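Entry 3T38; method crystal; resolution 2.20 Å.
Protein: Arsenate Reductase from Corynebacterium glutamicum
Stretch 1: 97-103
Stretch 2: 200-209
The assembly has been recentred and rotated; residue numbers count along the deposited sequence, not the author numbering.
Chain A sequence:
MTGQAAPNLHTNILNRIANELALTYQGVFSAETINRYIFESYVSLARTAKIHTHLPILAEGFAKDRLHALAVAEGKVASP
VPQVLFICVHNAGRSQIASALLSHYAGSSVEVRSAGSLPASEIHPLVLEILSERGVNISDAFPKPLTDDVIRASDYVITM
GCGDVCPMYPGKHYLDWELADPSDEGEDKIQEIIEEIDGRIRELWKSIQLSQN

Stretch 1, residues 97-103: IASALLS
Stretch 2, residues 200-209: RIRELWKSIQ

How are the two backbones built and set against each other? Both stretches are helical throughout, and each helix extends beyond its stretch at both ends. Phi and psi stay near -64° and -43°, and the i to i+4 ladder is regular: Leu 102 N donates to Ala 98 O at 3.0 Å, Trp 205 N to Ile 201 O at 2.8 Å, and Ile 208 N to Leu 204 O at 2.8 Å. The axes approach to 9.6 Å, and their N-to-C directions differ by 48°, with a signed crossing angle of -48°. Register is fixed by Leu 102 and Ile 201, whose CA atoms lie 6.1 Å apart.

Which bump fills the main hollow? Leu 102 is the knob, and its hole is formed by Ile 201, Leu 204, Trp 205 and Ile 208, a diamond of positions on one side of the second helix. The CA-to-CB bond of Leu 102 points sideways, but chi1 at 180° (t) and chi2 at 56° (p) carry the two methyls among these four residues. Its CD1 lies 3.9 Å from Trp 205 CB, while its CD2 reaches Leu 204 CD2 at 4.1 Å and Ile 208 CD1 at 4.3 Å. The base of the knob is held as well, with Leu 102 CB 4.0 Å from Ile 201 CG2.

What does Ile 201 press against in return? Its CA-to-CB bond points toward the first helix, and with chi1 at -70° (m) and chi2 at -66° (m) its branches touch backbone atoms as well as side chains. Ile 201 CD1 lies 3.4 Å from Ala 98 O and 3.9 Å from Ala 98 CB; the small methyl of Ala 98 leaves the helix surface low here. Ile 201 CG2 lies 3.6 Å from Leu 102 N, 3.8 Å from Leu 101 C and 3.9 Å from Leu 101 CB. The CA-to-CB bond of Leu 101 points toward the second helix, with chi1 at -74° (m) and chi2 at 174° (t). Ile 201 and Leu 102 have the largest covered areas, 97 and 91 Å² of the 285 Å² buried in all.

How do the remaining walls of the hollow stand, and what holds the contact together? Leu 204 (chi1 168°, t; chi2 68°, p), Trp 205 (chi1 173°, t; chi2 -131°) and Ile 208 (chi1 -63°, m; chi2 179°, t) all direct their CA-to-CB bonds toward the first helix. The Trp 205 ring meets Leu 102 CD1 obliquely. No hydrogen bond crosses between the stretches, so the fit rests on apolar packing. Polar side chains stay clear: the CA-to-CB bonds of Ser 99 (chi1 171°, t) and Ser 103 (chi1 -53°, m) point away on one helix, as does that of Arg 202 (chi1 -64°, m) on the other.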

# COMPACT_ATOMS: atom_id res chain seq x y z
N ILE A 97 -0.80 6.19 -19.86
CA ILE A 97 -1.20 6.69 -21.15
C ILE A 97 -2.50 7.45 -21.01
O ILE A 97 -2.59 8.59 -21.50
CB ILE A 97 -1.43 5.53 -22.16
CG1 ILE A 97 -0.14 4.74 -22.35
CG2 ILE A 97 -2.01 6.10 -23.51
CD1 ILE A 97 -0.35 3.41 -23.12
N ALA A 98 -3.50 6.83 -20.37
CA ALA A 98 -4.80 7.45 -20.30
C ALA A 98 -4.69 8.76 -19.51
O ALA A 98 -5.26 9.79 -19.88
CB ALA A 98 -5.81 6.54 -19.65
N SER A 99 -3.96 8.70 -18.40
CA SER A 99 -3.85 9.85 -17.55
C SER A 99 -3.16 11.02 -18.25
O SER A 99 -3.58 12.18 -18.08
CB SER A 99 -3.07 9.49 -16.25
OG SER A 99 -2.78 10.67 -15.49
N ALA A 100 -2.08 10.72 -18.99
CA ALA A 100 -1.30 11.78 -19.63
C ALA A 100 -2.05 12.38 -20.82
O ALA A 100 -1.92 13.57 -21.09
CB ALA A 100 0.14 11.29 -20.03
N LEU A 101 -2.87 11.57 -21.50
CA LEU A 101 -3.63 12.06 -22.66
C LEU A 101 -4.71 13.00 -22.10
O LEU A 101 -4.88 14.14 -22.56
CB LEU A 101 -4.16 10.88 -23.52
CG LEU A 101 -3.13 10.10 -24.41
CD1 LEU A 101 -3.65 8.82 -25.16
CD2 LEU A 101 -2.58 11.03 -25.51
N LEU A 102 -5.39 12.60 -21.04
CA LEU A 102 -6.43 13.51 -20.51
C LEU A 102 -5.85 14.83 -20.00
O LEU A 102 -6.40 15.89 -20.27
CB LEU A 102 -7.36 12.80 -19.48
CG LEU A 102 -8.50 13.59 -18.83
CD1 LEU A 102 -9.43 14.20 -19.88
CD2 LEU A 102 -9.32 12.74 -17.85
N SER A 103 -4.74 14.79 -19.29
CA SER A 103 -4.12 16.06 -18.84
C SER A 103 -3.73 16.93 -20.00
O SER A 103 -3.85 18.15 -19.94
CB SER A 103 -2.90 15.83 -17.91
OG SER A 103 -3.29 14.96 -16.83
N ARG A 200 -10.61 6.90 -26.85
CA ARG A 200 -11.53 6.83 -25.73
C ARG A 200 -11.40 8.08 -24.81
O ARG A 200 -12.38 8.56 -24.24
CB ARG A 200 -11.31 5.54 -24.90
CG ARG A 200 -11.81 4.19 -25.59
CD ARG A 200 -11.30 2.97 -24.81
NE ARG A 200 -12.00 1.70 -25.05
CZ ARG A 200 -13.23 1.41 -24.60
NH1 ARG A 200 -13.96 2.31 -23.93
NH2 ARG A 200 -13.74 0.23 -24.86
N ILE A 201 -10.18 8.57 -24.68
CA ILE A 201 -9.90 9.76 -23.89
C ILE A 201 -10.60 10.97 -24.54
O ILE A 201 -11.17 11.81 -23.83
CB ILE A 201 -8.35 10.00 -23.74
CG1 ILE A 201 -7.71 8.94 -22.87
CG2 ILE A 201 -8.03 11.44 -23.21
CD1 ILE A 201 -8.21 9.01 -21.38
N ARG A 202 -10.54 11.06 -25.87
CA ARG A 202 -11.25 12.16 -26.56
C ARG A 202 -12.74 12.23 -26.25
O ARG A 202 -13.24 13.30 -25.97
CB ARG A 202 -11.01 12.16 -28.06
CG ARG A 202 -9.56 12.41 -28.42
CD ARG A 202 -9.39 12.12 -29.90
NE ARG A 202 -8.03 12.37 -30.35
CZ ARG A 202 -7.58 13.56 -30.72
NH1 ARG A 202 -8.35 14.63 -30.68
NH2 ARG A 202 -6.32 13.68 -31.13
N GLU A 203 -13.41 11.08 -26.26
CA GLU A 203 -14.85 11.03 -25.98
C GLU A 203 -15.10 11.33 -24.52
O GLU A 203 -16.05 12.01 -24.20
CB GLU A 203 -15.48 9.69 -26.34
CG GLU A 203 -15.43 9.38 -27.83
CD GLU A 203 -15.92 10.55 -28.72
OE1 GLU A 203 -17.06 11.08 -28.49
OE2 GLU A 203 -15.16 10.93 -29.67
N LEU A 204 -14.23 10.83 -23.65
CA LEU A 204 -14.39 11.05 -22.25
C LEU A 204 -14.28 12.56 -21.96
O LEU A 204 -15.14 13.08 -21.28
CB LEU A 204 -13.39 10.26 -21.42
CG LEU A 204 -13.32 10.67 -19.94
CD1 LEU A 204 -14.62 10.31 -19.18
CD2 LEU A 204 -12.13 10.04 -19.23
N TRP A 205 -13.25 13.22 -22.51
CA TRP A 205 -13.06 14.67 -22.35
C TRP A 205 -14.22 15.51 -22.94
O TRP A 205 -14.74 16.43 -22.28
CB TRP A 205 -11.69 15.07 -22.94
CG TRP A 205 -11.38 16.56 -23.02
CD1 TRP A 205 -10.90 17.26 -24.10
CD2 TRP A 205 -11.55 17.52 -21.97
NE1 TRP A 205 -10.74 18.58 -23.77
CE2 TRP A 205 -11.13 18.77 -22.47
CE3 TRP A 205 -12.03 17.44 -20.65
CZ2 TRP A 205 -11.18 19.94 -21.70
CZ3 TRP A 205 -12.06 18.60 -19.87
CH2 TRP A 205 -11.64 19.84 -20.40
N LYS A 206 -14.66 15.16 -24.14
CA LYS A 206 -15.87 15.79 -24.67
C LYS A 206 -17.00 15.61 -23.68
O LYS A 206 -17.68 16.57 -23.32
CB LYS A 206 -16.23 15.28 -26.07
CG LYS A 206 -15.24 15.74 -27.21
CD LYS A 206 -15.32 14.85 -28.51
CE LYS A 206 -14.52 15.40 -29.69
NZ LYS A 206 -15.41 16.20 -30.66
N SER A 207 -17.16 14.39 -23.17
CA SER A 207 -18.28 14.14 -22.27
C SER A 207 -18.19 14.89 -20.92
O SER A 207 -19.18 15.46 -20.46
CB SER A 207 -18.51 12.64 -22.09
OG SER A 207 -19.21 12.40 -20.91
N ILE A 208 -17.00 14.91 -20.33
CA ILE A 208 -16.75 15.67 -19.15
C ILE A 208 -17.06 17.15 -19.32
O ILE A 208 -17.75 17.71 -18.48
CB ILE A 208 -15.26 15.51 -18.66
CG1 ILE A 208 -14.97 14.05 -18.27
CG2 ILE A 208 -14.91 16.54 -17.56
CD1 ILE A 208 -13.51 13.81 -17.82
N GLN A 209 -16.51 17.80 -20.35
CA GLN A 209 -16.81 19.19 -20.67
C GLN A 209 -18.29 19.52 -20.74
O GLN A 209 -18.74 20.54 -20.19
CB GLN A 209 -16.20 19.57 -22.01
CG GLN A 209 -14.83 20.12 -21.91
CD GLN A 209 -14.23 20.37 -23.29
OE1 GLN A 209 -14.15 19.46 -24.12
NE2 GLN A 209 -13.80 21.61 -23.54